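Local coordinates for protein metallopeptidase containing co-catalytic metalloactive site (Shewanella denitrificans OS217, PDB 3B2Y) that probably acts as a zinc-dependent carboxypeptidase or related hydrolase of the peptidase M14 family, and carries a nickel ion in its metal site here, at residues Ser73-Gly77 and Asn126-Phe131; His170-Asn176 and Cys244-Gln250. All blocks are in the same frame, centred on the assembly; numbering follows the deposited sequence. Where two conformers were deposited one is given.

How the contacts relate
Contact 1 (S73-G77 with N126-F131) and contact 2 (H170-N176 with C244-Q250) build two sides of one metal site. Each gives the nickel a histidine, H76 from contact 1 and H170 from contact 2, and ND1 of H76 lies 3.5 Å from ND1 of H170; E79 is the third protein ligand. The ion also carries two waters common to both sites. N128 of contact 1 packs against the ring of H170, its ND2 3.5 Å from H170 CE1. The centres of the contacts are about 15 Å apart, and the side chain of E246, the predicted proton donor/acceptor in contact 2, lies about 7 Å from that of H76.

Contact 1. Residues Ser73-Gly77 and Asn126-Phe131; sequences SGFHG and NPNRGF. With NI (nickel (II) ion), chain C.
H76 reaches N126 through the outer nitrogen of its imidazole while the inner one holds the metal. ND1 of H76 binds the nickel at 2.2 Å. On the far side of the ring, NE2 of H76 donates to OD1 of N126 at 2.7 Å, with the oxygen almost exactly in the ring plane. The amide is turned 64° from that ring. Together with the metal bond, this second-shell bond helps fix the rotation of the imidazole, and an asparagine suits the place because its carbonyl accepts while its short side chain folds back on its own loop. The same OD1 takes the backbone N of N128 at 3.0 Å, an Asx turn, and the two donors arrive from opposite faces of the amide.

F75 buries the largest area of any residue here. Its ring has P127 O in plane at its edge, 3.6 Å from CD2 of F75, while OD1 of N128 stands 3.9 Å above one face, offset toward the rim. N128 swings its amide away from the backbone N (chi1 -159°) and across the phenylalanine; its OD1 is held by the backbone N of F230. CB of N128 meanwhile rests 3.6 Å from NE2 of H76. P127, whose rigid ring suits a tight turn, sets CG 3.4 Å from O of F75.

The contact joins the loop between strand 68-73 and helix 81-92 to the long loop leading to helix 146-152. That last helix packs on F75 through L151, on P127 through E147 and on F131 through L152, while H170 of strand 165-172 touches F75.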
ATOM      1  N   SER A  73       0.175   2.033  -2.116  0.50 31.04           N
ATOM      2  CA  SER A  73       1.512   1.846  -1.580  0.50 28.88           C
ATOM      3  C   SER A  73       2.334   3.059  -1.915  0.50 25.21           C
ATOM      4  O   SER A  73       1.808   4.051  -2.479  0.50 27.78           O
ATOM      5  CB  SER A  73       2.144   0.594  -2.175  0.50 29.03           C
ATOM      6  OG  SER A  73       3.333   0.214  -1.501  0.50 31.10           O
ATOM      7  N   GLY A  74       3.624   2.943  -1.626  1.00 29.39           N
ATOM      8  CA  GLY A  74       4.618   3.981  -1.956  1.00 27.79           C
ATOM      9  C   GLY A  74       4.366   5.326  -1.303  1.00 29.61           C
ATOM     10  O   GLY A  74       4.687   6.331  -1.866  1.00 32.55           O
ATOM     11  N   PHE A  75       3.833   5.335  -0.075  1.00 30.54           N
ATOM     12  CA  PHE A  75       3.767   6.588   0.693  1.00 29.85           C
ATOM     13  C   PHE A  75       5.179   6.941   1.234  1.00 32.24           C
ATOM     14  O   PHE A  75       5.476   8.117   1.425  1.00 30.84           O
ATOM     15  CB  PHE A  75       2.808   6.429   1.891  1.00 32.30           C
ATOM     16  CG  PHE A  75       1.362   6.564   1.517  1.00 32.73           C
ATOM     17  CD1 PHE A  75       0.647   5.494   0.999  1.00 39.81           C
ATOM     18  CD2 PHE A  75       0.733   7.794   1.639  1.00 34.97           C
ATOM     19  CE1 PHE A  75      -0.689   5.674   0.593  1.00 42.06           C
ATOM     20  CE2 PHE A  75      -0.612   7.968   1.280  1.00 40.62           C
ATOM     21  CZ  PHE A  75      -1.308   6.940   0.733  1.00 38.25           C
ATOM     22  N   HIS A  76       5.983   5.906   1.579  1.00 31.07           N
ATOM     23  CA  HIS A  76       7.288   6.090   2.190  1.00 33.42           C
ATOM     24  C   HIS A  76       8.335   5.539   1.246  1.00 33.91           C
ATOM     25  O   HIS A  76       8.286   4.377   0.838  1.00 33.26           O
ATOM     26  CB  HIS A  76       7.341   5.443   3.563  1.00 34.01           C
ATOM     27  CG  HIS A  76       6.406   6.065   4.544  1.00 32.82           C
ATOM     28  ND1 HIS A  76       5.631   5.332   5.395  1.00 35.88           N
ATOM     29  CD2 HIS A  76       6.084   7.365   4.778  1.00 30.52           C
ATOM     30  CE1 HIS A  76       4.908   6.138   6.154  1.00 33.16           C
ATOM     31  NE2 HIS A  76       5.160   7.378   5.799  1.00 34.04           N
ATOM     32  N   GLY A  77       9.264   6.388   0.847  1.00 34.39           N
ATOM     33  CA  GLY A  77      10.168   6.011  -0.217  1.00 33.04           C
ATOM     34  C   GLY A  77      11.185   4.950   0.076  1.00 34.71           C
ATOM     35  O   GLY A  77      11.680   4.303  -0.830  1.00 41.86           O
ATOM     36  N   ASN A 126       6.263  13.858   5.609  1.00 33.20           N
ATOM     37  CA  ASN A 126       5.717  12.491   5.643  1.00 31.33           C
ATOM     38  C   ASN A 126       4.320  12.447   4.931  1.00 32.00           C
ATOM     39  O   ASN A 126       3.317  12.956   5.493  1.00 28.94           O
ATOM     40  CB  ASN A 126       5.548  12.060   7.076  1.00 30.83           C
ATOM     41  CG  ASN A 126       5.135  10.597   7.224  1.00 31.89           C
ATOM     42  OD1 ASN A 126       4.634   9.955   6.303  1.00 31.47           O
ATOM     43  ND2 ASN A 126       5.391  10.055   8.420  1.00 36.37           N
ATOM     44  N   PRO A 127       4.234  11.856   3.722  1.00 30.98           N
ATOM     45  CA  PRO A 127       2.967  11.784   3.004  1.00 30.37           C
ATOM     46  C   PRO A 127       1.835  10.955   3.690  1.00 26.69           C
ATOM     47  O   PRO A 127       0.691  11.045   3.273  1.00 31.20           O
ATOM     48  CB  PRO A 127       3.366  11.131   1.673  1.00 32.33           C
ATOM     49  CG  PRO A 127       4.815  11.471   1.521  1.00 34.63           C
ATOM     50  CD  PRO A 127       5.292  11.223   2.921  1.00 29.11           C
ATOM     51  N   ASN A 128       2.148  10.142   4.692  1.00 29.84           N
ATOM     52  CA  ASN A 128       1.114   9.365   5.348  1.00 29.02           C
ATOM     53  C   ASN A 128       0.659   9.969   6.659  1.00 33.84           C
ATOM     54  O   ASN A 128       0.279   9.273   7.598  1.00 33.66           O
ATOM     55  CB  ASN A 128       1.597   7.936   5.544  1.00 30.60           C
ATOM     56  CG  ASN A 128       0.452   6.962   5.733  1.00 30.10           C
ATOM     57  OD1 ASN A 128      -0.658   7.181   5.221  1.00 33.01           O
ATOM     58  ND2 ASN A 128       0.668   5.984   6.612  1.00 33.63           N
ATOM     59  N   ARG A 129       0.765  11.271   6.763  1.00 33.68           N
ATOM     60  CA  ARG A 129       0.284  11.913   7.978  1.00 32.37           C
ATOM     61  C   ARG A 129      -0.671  13.040   7.691  1.00 30.23           C
ATOM     62  O   ARG A 129      -0.686  13.572   6.637  1.00 30.91           O
ATOM     63  CB  ARG A 129       1.443  12.453   8.825  1.00 38.13           C
ATOM     64  CG  ARG A 129       2.422  11.407   9.255  1.00 42.50           C
ATOM     65  CD  ARG A 129       2.934  11.635  10.661  1.00 52.96           C
ATOM     66  NE  ARG A 129       3.466  10.399  11.239  1.00 63.00           N
ATOM     67  CZ  ARG A 129       4.362  10.347  12.223  1.00 66.03           C
ATOM     68  NH1 ARG A 129       4.842  11.476  12.752  1.00 66.18           N
ATOM     69  NH2 ARG A 129       4.781   9.159  12.684  1.00 60.67           N
ATOM     70  N   GLY A 130      -1.457  13.417   8.678  1.00 28.92           N
ATOM     71  CA  GLY A 130      -2.280  14.602   8.554  1.00 31.85           C
ATOM     72  C   GLY A 130      -3.664  14.445   7.975  1.00 34.13           C
ATOM     73  O   GLY A 130      -4.322  15.484   7.697  1.00 32.58           O
ATOM     74  N   PHE A 131      -4.134  13.202   7.757  1.00 28.75           N
ATOM     75  CA  PHE A 131      -5.419  13.050   7.056  1.00 33.05           C
ATOM     76  C   PHE A 131      -6.512  13.048   8.080  1.00 40.28           C
ATOM     77  O   PHE A 131      -6.526  12.211   9.011  1.00 41.43           O
ATOM     78  CB  PHE A 131      -5.521  11.765   6.241  1.00 31.36           C
ATOM     79  CG  PHE A 131      -4.510  11.644   5.105  1.00 28.66           C
ATOM     80  CD1 PHE A 131      -3.246  11.110   5.321  1.00 26.68           C
ATOM     81  CD2 PHE A 131      -4.830  12.065   3.797  1.00 29.15           C
ATOM     82  CE1 PHE A 131      -2.329  10.984   4.242  1.00 31.42           C
ATOM     83  CE2 PHE A 131      -3.915  11.930   2.743  1.00 36.30           C
ATOM     84  CZ  PHE A 131      -2.667  11.426   2.968  1.00 33.39           C
TER
HETATM   85 NI    NI C 275       5.439   3.189   5.933  0.70 29.97          NI
HETATM   86  O   HOH W   1       5.888   1.645   7.580  1.00 34.23           O
HETATM   87  O   HOH W   2       5.068   3.656   7.646  1.00 40.30           O

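Contact 2. Residues His170-Asn176 and Cys244-Gln250; sequences HEDVLMN and CSETPGQ. With NI (nickel (II) ion), chain C.
The imidazole of H170 meets the second strand obliquely: SG of C244 lies 3.3 Å from CD2 of H170, and the line from sulfur to ring centroid leans 38° off the ring normal. A small, polarisable cysteine fits against the ring, whose ND1 binds the nickel at 2.2 Å. The amides of N176 and Q250 stand nearly perpendicular, OD1 of N176 approaching CB of Q250; Q250 NE2 donates in its own amide plane to V173 O at 2.9 Å.

Between these ends, H170-D172 and E246-P248 pair as parallel strands. H170 N donates to S245 O, T247 N to H170 O, D172 N to T247 O and G249 N to D172 O. Beyond the strands Q250 N donates to M175 O. G249 suits its place because a CB would run into V173 O.

E171 and T247 point to the face opposite H170 and E246. T247 OG1, at chi1 51° between its backbone N and carbonyl carbon, donates to the anti side of E171 OE1 at 2.9 Å. R256 forms a salt bridge with that same oxygen, and A81 N bonds OE2. A glutamine here in place of E171 would probably leave R256 without this countercharge.

On the metal face, E246 bends at chi2 (-80°), which carries its carboxylate back toward the first strand, with OE2 3.6 Å from CB of H170. Water 1, bound to nickel, donates to E171 O, and the E246 carboxylate lies beside it, OE2 of E246 being 2.9 Å from the oxygen of water 1. A glutamate beside a metal-bound water is consistent with the general base of M14 carboxypeptidases and with the predicted proton donor/acceptor role of E246.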
ATOM      1  N   HIS A 170       2.941  -1.203   3.291  1.00 28.05           N
ATOM      2  CA  HIS A 170       4.124  -0.617   3.865  1.00 28.05           C
ATOM      3  C   HIS A 170       5.263  -1.590   4.231  1.00 32.96           C
ATOM      4  O   HIS A 170       5.170  -2.828   4.158  1.00 29.57           O
ATOM      5  CB  HIS A 170       3.721   0.165   5.138  1.00 31.79           C
ATOM      6  CG  HIS A 170       2.936   1.426   4.856  1.00 31.50           C
ATOM      7  ND1 HIS A 170       3.400   2.695   5.161  1.00 39.12           N
ATOM      8  CD2 HIS A 170       1.697   1.594   4.345  1.00 40.78           C
ATOM      9  CE1 HIS A 170       2.494   3.588   4.790  1.00 48.62           C
ATOM     10  NE2 HIS A 170       1.444   2.946   4.310  1.00 42.07           N
ATOM     11  N   GLU A 171       6.355  -1.006   4.678  1.00 30.43           N
ATOM     12  CA  GLU A 171       7.426  -1.793   5.225  1.00 33.97           C
ATOM     13  C   GLU A 171       7.947  -1.124   6.471  1.00 32.36           C
ATOM     14  O   GLU A 171       7.892   0.094   6.621  1.00 35.97           O
ATOM     15  CB  GLU A 171       8.585  -1.947   4.248  1.00 31.43           C
ATOM     16  CG  GLU A 171       8.279  -2.408   2.808  1.00 38.70           C
ATOM     17  CD  GLU A 171       9.510  -3.084   2.179  1.00 40.16           C
ATOM     18  OE1 GLU A 171       9.731  -4.283   2.498  1.00 42.44           O
ATOM     19  OE2 GLU A 171      10.232  -2.432   1.345  1.00 38.75           O
ATOM     20  N   ASP A 172       8.516  -1.920   7.326  1.00 30.91           N
ATOM     21  CA  ASP A 172       9.198  -1.404   8.497  1.00 30.33           C
ATOM     22  C   ASP A 172      10.686  -1.689   8.278  1.00 29.66           C
ATOM     23  O   ASP A 172      11.177  -2.826   8.470  1.00 30.25           O
ATOM     24  CB  ASP A 172       8.633  -2.036   9.746  1.00 36.08           C
ATOM     25  CG  ASP A 172       9.139  -1.358  11.029  1.00 38.00           C
ATOM     26  OD1 ASP A 172      10.297  -0.890  11.017  1.00 37.42           O
ATOM     27  OD2 ASP A 172       8.374  -1.317  12.027  1.00 36.79           O
ATOM     28  N   VAL A 173      11.419  -0.637   7.930  1.00 30.75           N
ATOM     29  CA  VAL A 173      12.725  -0.806   7.251  1.00 31.64           C
ATOM     30  C   VAL A 173      13.782  -1.484   8.093  1.00 32.12           C
ATOM     31  O   VAL A 173      14.661  -2.167   7.572  1.00 36.04           O
ATOM     32  CB  VAL A 173      13.263   0.558   6.675  1.00 33.98           C
ATOM     33  CG1 VAL A 173      13.644   1.516   7.803  1.00 32.80           C
ATOM     34  CG2 VAL A 173      14.449   0.329   5.765  1.00 33.88           C
ATOM     35  N   LEU A 174      13.704  -1.292   9.394  1.00 30.15           N
ATOM     36  CA  LEU A 174      14.693  -1.837  10.292  1.00 30.53           C
ATOM     37  C   LEU A 174      14.286  -3.191  10.887  1.00 33.91           C
ATOM     38  O   LEU A 174      15.085  -3.869  11.565  1.00 30.11           O
ATOM     39  CB  LEU A 174      14.974  -0.780  11.381  1.00 29.24           C
ATOM     40  CG  LEU A 174      15.505   0.579  10.961  1.00 33.72           C
ATOM     41  CD1 LEU A 174      15.956   1.382  12.182  1.00 37.43           C
ATOM     42  CD2 LEU A 174      16.641   0.500   9.926  1.00 39.17           C
HETATM   43  N   MSE A 175      13.073  -3.639  10.592  1.00 31.73           N
HETATM   44  CA  MSE A 175      12.533  -4.880  11.185  1.00 32.47           C
HETATM   45  C   MSE A 175      13.031  -6.114  10.444  1.00 31.29           C
HETATM   46  O   MSE A 175      13.342  -6.030   9.250  1.00 31.17           O
HETATM   47  CB  MSE A 175      10.990  -4.882  11.145  1.00 35.99           C
HETATM   48  CG  MSE A 175      10.357  -4.008  12.183  1.00 40.97           C
HETATM   49 SE   MSE A 175      10.638  -4.770  13.934  0.75 54.51          SE
HETATM   50  CE  MSE A 175       9.155  -6.047  13.907  1.00 45.90           C
ATOM     51  N   ASN A 176      13.137  -7.237  11.160  1.00 29.84           N
ATOM     52  CA  ASN A 176      13.265  -8.580  10.534  1.00 31.20           C
ATOM     53  C   ASN A 176      11.986  -9.434  10.552  1.00 30.31           C
ATOM     54  O   ASN A 176      11.923 -10.449   9.861  1.00 33.75           O
ATOM     55  CB  ASN A 176      14.384  -9.392  11.194  1.00 31.08           C
ATOM     56  CG  ASN A 176      15.755  -8.900  10.805  1.00 30.34           C
ATOM     57  OD1 ASN A 176      16.307  -9.322   9.778  1.00 35.58           O
ATOM     58  ND2 ASN A 176      16.286  -7.970  11.584  1.00 34.23           N
ATOM     59  N   CYS A 244      -2.974  -2.311   6.974  1.00 35.02           N
ATOM     60  CA  CYS A 244      -1.685  -1.820   6.508  1.00 33.34           C
ATOM     61  C   CYS A 244      -0.681  -2.914   6.798  1.00 33.89           C
ATOM     62  O   CYS A 244      -0.438  -3.229   7.979  1.00 33.00           O
ATOM     63  CB  CYS A 244      -1.365  -0.548   7.265  1.00 36.24           C
ATOM     64  SG  CYS A 244       0.278   0.109   6.966  1.00 44.49           S
ATOM     65  N   SER A 245      -0.171  -3.566   5.755  1.00 30.84           N
ATOM     66  CA  SER A 245       0.846  -4.589   5.989  1.00 32.92           C
ATOM     67  C   SER A 245       2.194  -3.918   6.179  1.00 29.38           C
ATOM     68  O   SER A 245       2.488  -2.844   5.603  1.00 34.44           O
ATOM     69  CB  SER A 245       0.885  -5.592   4.857  1.00 35.42           C
ATOM     70  OG  SER A 245       0.944  -4.952   3.613  1.00 35.83           O
ATOM     71  N   GLU A 246       3.036  -4.563   6.969  1.00 32.98           N
ATOM     72  CA  GLU A 246       4.387  -4.097   7.212  1.00 31.63           C
ATOM     73  C   GLU A 246       5.354  -5.264   6.994  1.00 32.28           C
ATOM     74  O   GLU A 246       5.510  -6.118   7.911  1.00 33.06           O
ATOM     75  CB  GLU A 246       4.515  -3.624   8.655  1.00 34.72           C
ATOM     76  CG  GLU A 246       3.713  -2.362   8.993  1.00 34.80           C
ATOM     77  CD  GLU A 246       4.388  -1.079   8.538  1.00 41.56           C
ATOM     78  OE1 GLU A 246       5.502  -1.140   7.967  1.00 49.34           O
ATOM     79  OE2 GLU A 246       3.785   0.001   8.750  1.00 48.19           O
ATOM     80  N   THR A 247       5.981  -5.314   5.814  1.00 31.15           N
ATOM     81  CA  THR A 247       7.082  -6.270   5.578  1.00 31.42           C
ATOM     82  C   THR A 247       8.421  -5.740   6.176  1.00 31.09           C
ATOM     83  O   THR A 247       8.645  -4.514   6.273  1.00 28.71           O
ATOM     84  CB  THR A 247       7.172  -6.663   4.082  1.00 33.22           C
ATOM     85  OG1 THR A 247       7.192  -5.487   3.264  1.00 34.18           O
ATOM     86  CG2 THR A 247       5.946  -7.543   3.655  1.00 36.46           C
ATOM     87  N   PRO A 248       9.305  -6.647   6.628  1.00 30.27           N
ATOM     88  CA  PRO A 248      10.573  -6.278   7.259  1.00 33.44           C
ATOM     89  C   PRO A 248      11.639  -5.862   6.250  1.00 32.78           C
ATOM     90  O   PRO A 248      12.002  -6.664   5.375  1.00 36.95           O
ATOM     91  CB  PRO A 248      11.007  -7.568   7.952  1.00 28.91           C
ATOM     92  CG  PRO A 248      10.261  -8.671   7.243  1.00 31.61           C
ATOM     93  CD  PRO A 248       9.078  -8.101   6.605  1.00 33.45           C
ATOM     94  N   GLY A 249      12.165  -4.652   6.392  1.00 31.88           N
ATOM     95  CA  GLY A 249      13.123  -4.129   5.408  1.00 33.22           C
ATOM     96  C   GLY A 249      14.525  -4.721   5.460  1.00 36.13           C
ATOM     97  O   GLY A 249      15.351  -4.525   4.527  1.00 36.79           O
ATOM     98  N   GLN A 250      14.822  -5.407   6.563  1.00 34.24           N
ATOM     99  CA  GLN A 250      16.123  -6.033   6.745  1.00 35.99           C
ATOM    100  C   GLN A 250      16.183  -7.422   6.149  1.00 34.97           C
ATOM    101  O   GLN A 250      17.175  -8.097   6.304  1.00 33.11           O
ATOM    102  CB  GLN A 250      16.490  -6.070   8.240  1.00 33.93           C
ATOM    103  CG  GLN A 250      16.767  -4.674   8.766  1.00 37.69           C
ATOM    104  CD  GLN A 250      17.810  -3.974   7.931  1.00 43.46           C
ATOM    105  OE1 GLN A 250      18.947  -4.458   7.816  1.00 40.82           O
ATOM    106  NE2 GLN A 250      17.426  -2.855   7.301  1.00 50.51           N
TER
HETATM  107 NI    NI C 275       5.439   3.189   5.933  0.70 29.97          NI
HETATM  108  O   HOH W   3       3.445  -4.672   3.251  1.00 38.31           O
HETATM  109  O   HOH W   1       5.888   1.645   7.580  1.00 34.23           O
HETATM  110  O   HOH W   2       5.068   3.656   7.646  1.00 40.30           O